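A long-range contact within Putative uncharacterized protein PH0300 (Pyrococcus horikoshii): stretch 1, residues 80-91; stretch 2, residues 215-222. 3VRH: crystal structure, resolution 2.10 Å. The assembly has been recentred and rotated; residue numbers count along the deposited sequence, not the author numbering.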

# COMPACT_ATOMS: atom_id res chain seq x y z
N ASN A 80 -0.26 -23.54 -23.59
CA ASN A 80 1.16 -23.77 -23.82
C ASN A 80 1.77 -22.52 -24.47
O ASN A 80 1.34 -22.09 -25.55
CB ASN A 80 1.31 -25.04 -24.67
CG ASN A 80 2.75 -25.35 -25.04
OD1 ASN A 80 3.53 -24.46 -25.39
ND2 ASN A 80 3.12 -26.62 -24.98
N LEU A 81 2.77 -21.93 -23.81
CA LEU A 81 3.30 -20.62 -24.19
C LEU A 81 4.30 -20.69 -25.35
O LEU A 81 4.69 -19.66 -25.89
CB LEU A 81 3.93 -19.90 -22.99
CG LEU A 81 3.05 -19.82 -21.74
CD1 LEU A 81 3.73 -18.98 -20.64
CD2 LEU A 81 1.67 -19.27 -22.10
N GLY A 82 4.69 -21.89 -25.73
CA GLY A 82 5.54 -22.07 -26.89
C GLY A 82 7.00 -21.66 -26.71
O GLY A 82 7.68 -21.25 -27.65
N ILE A 83 7.48 -21.78 -25.48
CA ILE A 83 8.88 -21.52 -25.20
C ILE A 83 9.70 -22.80 -25.35
O ILE A 83 9.49 -23.77 -24.61
CB ILE A 83 9.06 -20.96 -23.80
CG1 ILE A 83 8.13 -19.76 -23.61
CG2 ILE A 83 10.52 -20.60 -23.58
CD1 ILE A 83 8.18 -19.15 -22.24
N SER A 84 10.63 -22.81 -26.31
CA SER A 84 11.39 -24.03 -26.54
C SER A 84 12.24 -24.25 -25.31
O SER A 84 12.77 -23.30 -24.74
CB SER A 84 12.23 -23.95 -27.81
OG SER A 84 13.10 -22.84 -27.73
N GLY A 85 12.30 -25.50 -24.87
CA GLY A 85 13.04 -25.83 -23.67
C GLY A 85 12.36 -25.47 -22.37
O GLY A 85 12.99 -25.52 -21.31
N TYR A 86 11.08 -25.14 -22.41
CA TYR A 86 10.38 -24.77 -21.18
C TYR A 86 8.94 -25.26 -21.16
O TYR A 86 8.45 -25.83 -20.17
CB TYR A 86 10.37 -23.25 -21.04
CG TYR A 86 10.10 -22.82 -19.62
CD1 TYR A 86 11.15 -22.66 -18.73
CD2 TYR A 86 8.80 -22.60 -19.17
CE1 TYR A 86 10.93 -22.29 -17.43
CE2 TYR A 86 8.56 -22.23 -17.86
CZ TYR A 86 9.64 -22.07 -16.99
OH TYR A 86 9.46 -21.70 -15.68
N SER A 87 8.23 -24.99 -22.25
CA SER A 87 6.80 -25.23 -22.30
C SER A 87 6.45 -26.73 -22.33
O SER A 87 5.39 -27.15 -21.82
CB SER A 87 6.20 -24.47 -23.48
OG SER A 87 6.14 -23.08 -23.19
N GLU A 88 7.34 -27.54 -22.88
CA GLU A 88 7.11 -28.98 -22.98
C GLU A 88 7.00 -29.58 -21.57
O GLU A 88 6.08 -30.33 -21.28
CB GLU A 88 8.22 -29.67 -23.79
CG GLU A 88 8.48 -29.09 -25.20
CD GLU A 88 9.63 -28.05 -25.25
OE1 GLU A 88 9.82 -27.31 -24.27
OE2 GLU A 88 10.34 -27.96 -26.28
N LYS A 89 7.94 -29.22 -20.69
CA LYS A 89 7.89 -29.73 -19.32
C LYS A 89 6.65 -29.20 -18.60
O LYS A 89 6.00 -29.94 -17.86
CB LYS A 89 9.17 -29.42 -18.52
CG LYS A 89 9.16 -30.02 -17.11
CD LYS A 89 10.37 -29.64 -16.23
CE LYS A 89 11.65 -30.37 -16.66
NZ LYS A 89 11.42 -31.84 -16.79
N SER A 90 6.30 -27.93 -18.83
CA SER A 90 5.11 -27.33 -18.21
C SER A 90 3.81 -28.04 -18.62
O SER A 90 2.95 -28.32 -17.78
CB SER A 90 5.01 -25.83 -18.54
OG SER A 90 6.10 -25.09 -17.98
N GLU A 91 3.66 -28.28 -19.91
CA GLU A 91 2.50 -29.02 -20.39
C GLU A 91 2.45 -30.41 -19.76
O GLU A 91 1.38 -30.89 -19.41
CB GLU A 91 2.53 -29.13 -21.91
CG GLU A 91 1.31 -29.82 -22.48
CD GLU A 91 1.26 -29.79 -24.00
OE1 GLU A 91 1.27 -28.68 -24.58
OE2 GLU A 91 1.21 -30.88 -24.60
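Stretch 2 215-222: YIVEECPY

Stretch 2 has no regular helix or strand. It is an irregular chain, extended at Ile216, Glu218 and Cys220 and bent at Val217, Glu219 and Pro221. It lies across the loop and the first turn of the helix of stretch 1. Tyr86 is the N-cap of the helix that begins at Ser87. The two segments run in broadly opposite senses: Ser90 is matched with Ile216 (CA to CA 6.6 Å) and Tyr86 with Pro221 (CA to CA 8.4 Å). The register breaks at the Leu81 end, where Leu81 is nearest Cys220 (CA to CA 7.9 Å). The contact buries 458 Å², both sides summed.

Most of the contact is apolar. Pro221 lies over one face of the Tyr86 ring. Its CG is 3.6 Å from the centroid of that ring and 6° off the ring normal, a CH-pi contact. Pro221 CB also comes within 3.7 Å of Tyr86 CE1. Ile83 points toward stretch 2 and touches two residues there. Its CD1 is 3.5 Å from Pro221 CD and 3.9 Å from Tyr222 CE2. Leu81 CD1 is 3.6 Å from Glu219 O, 3.9 Å from Glu219 CG and 4.3 Å from Cys220 CB. In the helix, Ile216 CD1 comes within 3.3 Å of Ser90 OG, a methyl against a hydroxyl.

No direct hydrogen bond joins the stretches. Water 1 provides a polar link instead. It donates to Glu219 O at 2.8 Å and is hydrogen-bonded to Ser90 OG at 2.6 Å. The carboxylate of Glu219 is hydrogen-bonded elsewhere in the structure. Tyr86 OH to Glu218 O is modelled at 2.3 Å, too short for a hydrogen bond, and is best treated as a clash.

Hydrogen bonds within stretch 1 close its turn. Ser87 N and Tyr86 N donate to Ile83 O at 2.9 and 3.0 Å. Ser87 OG accepts from Ile83 N at 3.0 Å.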

# COMPACT_ATOMS: atom_id res chain seq x y z
N TYR A 215 4.23 -29.79 -9.39
CA TYR A 215 4.01 -28.57 -10.16
C TYR A 215 5.31 -27.86 -10.49
O TYR A 215 6.33 -28.07 -9.83
CB TYR A 215 3.08 -27.62 -9.38
CG TYR A 215 3.54 -27.36 -7.96
CD1 TYR A 215 3.09 -28.15 -6.90
CD2 TYR A 215 4.41 -26.33 -7.68
CE1 TYR A 215 3.51 -27.90 -5.59
CE2 TYR A 215 4.83 -26.07 -6.39
CZ TYR A 215 4.39 -26.85 -5.35
OH TYR A 215 4.83 -26.57 -4.08
N ILE A 216 5.25 -27.00 -11.49
CA ILE A 216 6.36 -26.10 -11.81
C ILE A 216 6.26 -24.85 -10.95
O ILE A 216 5.18 -24.52 -10.44
CB ILE A 216 6.31 -25.70 -13.30
CG1 ILE A 216 5.18 -24.70 -13.54
CG2 ILE A 216 6.11 -26.93 -14.18
CD1 ILE A 216 4.78 -24.56 -15.00
N VAL A 217 7.37 -24.14 -10.80
CA VAL A 217 7.37 -22.87 -10.06
C VAL A 217 7.05 -21.65 -10.92
O VAL A 217 6.43 -20.69 -10.44
CB VAL A 217 8.70 -22.60 -9.37
CG1 VAL A 217 8.53 -21.47 -8.37
CG2 VAL A 217 9.21 -23.84 -8.66
N GLU A 218 7.48 -21.64 -12.18
CA GLU A 218 7.31 -20.44 -12.98
C GLU A 218 6.72 -20.72 -14.35
O GLU A 218 7.28 -21.47 -15.14
CB GLU A 218 8.64 -19.70 -13.12
CG GLU A 218 8.50 -18.26 -13.57
CD GLU A 218 9.79 -17.46 -13.36
OE1 GLU A 218 9.83 -16.26 -13.73
OE2 GLU A 218 10.76 -18.05 -12.82
N GLU A 219 5.56 -20.12 -14.60
CA GLU A 219 4.86 -20.29 -15.87
C GLU A 219 5.58 -19.56 -17.01
O GLU A 219 5.93 -20.15 -18.02
CB GLU A 219 3.41 -19.79 -15.75
CG GLU A 219 2.61 -19.89 -17.03
CD GLU A 219 1.16 -19.41 -16.86
OE1 GLU A 219 0.83 -18.85 -15.79
OE2 GLU A 219 0.36 -19.61 -17.81
N CYS A 220 5.81 -18.26 -16.81
CA CYS A 220 6.57 -17.44 -17.75
C CYS A 220 7.93 -17.12 -17.11
O CYS A 220 7.99 -16.43 -16.09
CB CYS A 220 5.80 -16.15 -18.10
SG CYS A 220 6.57 -15.08 -19.35
N PRO A 221 9.01 -17.63 -17.70
CA PRO A 221 10.37 -17.44 -17.16
C PRO A 221 11.05 -16.13 -17.62
O PRO A 221 12.28 -16.05 -17.59
CB PRO A 221 11.13 -18.64 -17.70
CG PRO A 221 10.44 -18.93 -19.04
CD PRO A 221 8.99 -18.55 -18.86
N TYR A 222 10.28 -15.13 -18.02
CA TYR A 222 10.86 -13.88 -18.50
C TYR A 222 10.46 -12.67 -17.64
O TYR A 222 10.10 -12.82 -16.47
CB TYR A 222 10.49 -13.64 -19.96
CG TYR A 222 11.01 -14.69 -20.93
CD1 TYR A 222 12.34 -15.12 -20.87
CD2 TYR A 222 10.18 -15.24 -21.90
CE1 TYR A 222 12.82 -16.07 -21.76
CE2 TYR A 222 10.66 -16.18 -22.80
CZ TYR A 222 11.97 -16.60 -22.72
OH TYR A 222 12.43 -17.54 -23.62
O HOH W 1 5.24 -22.80 -18.74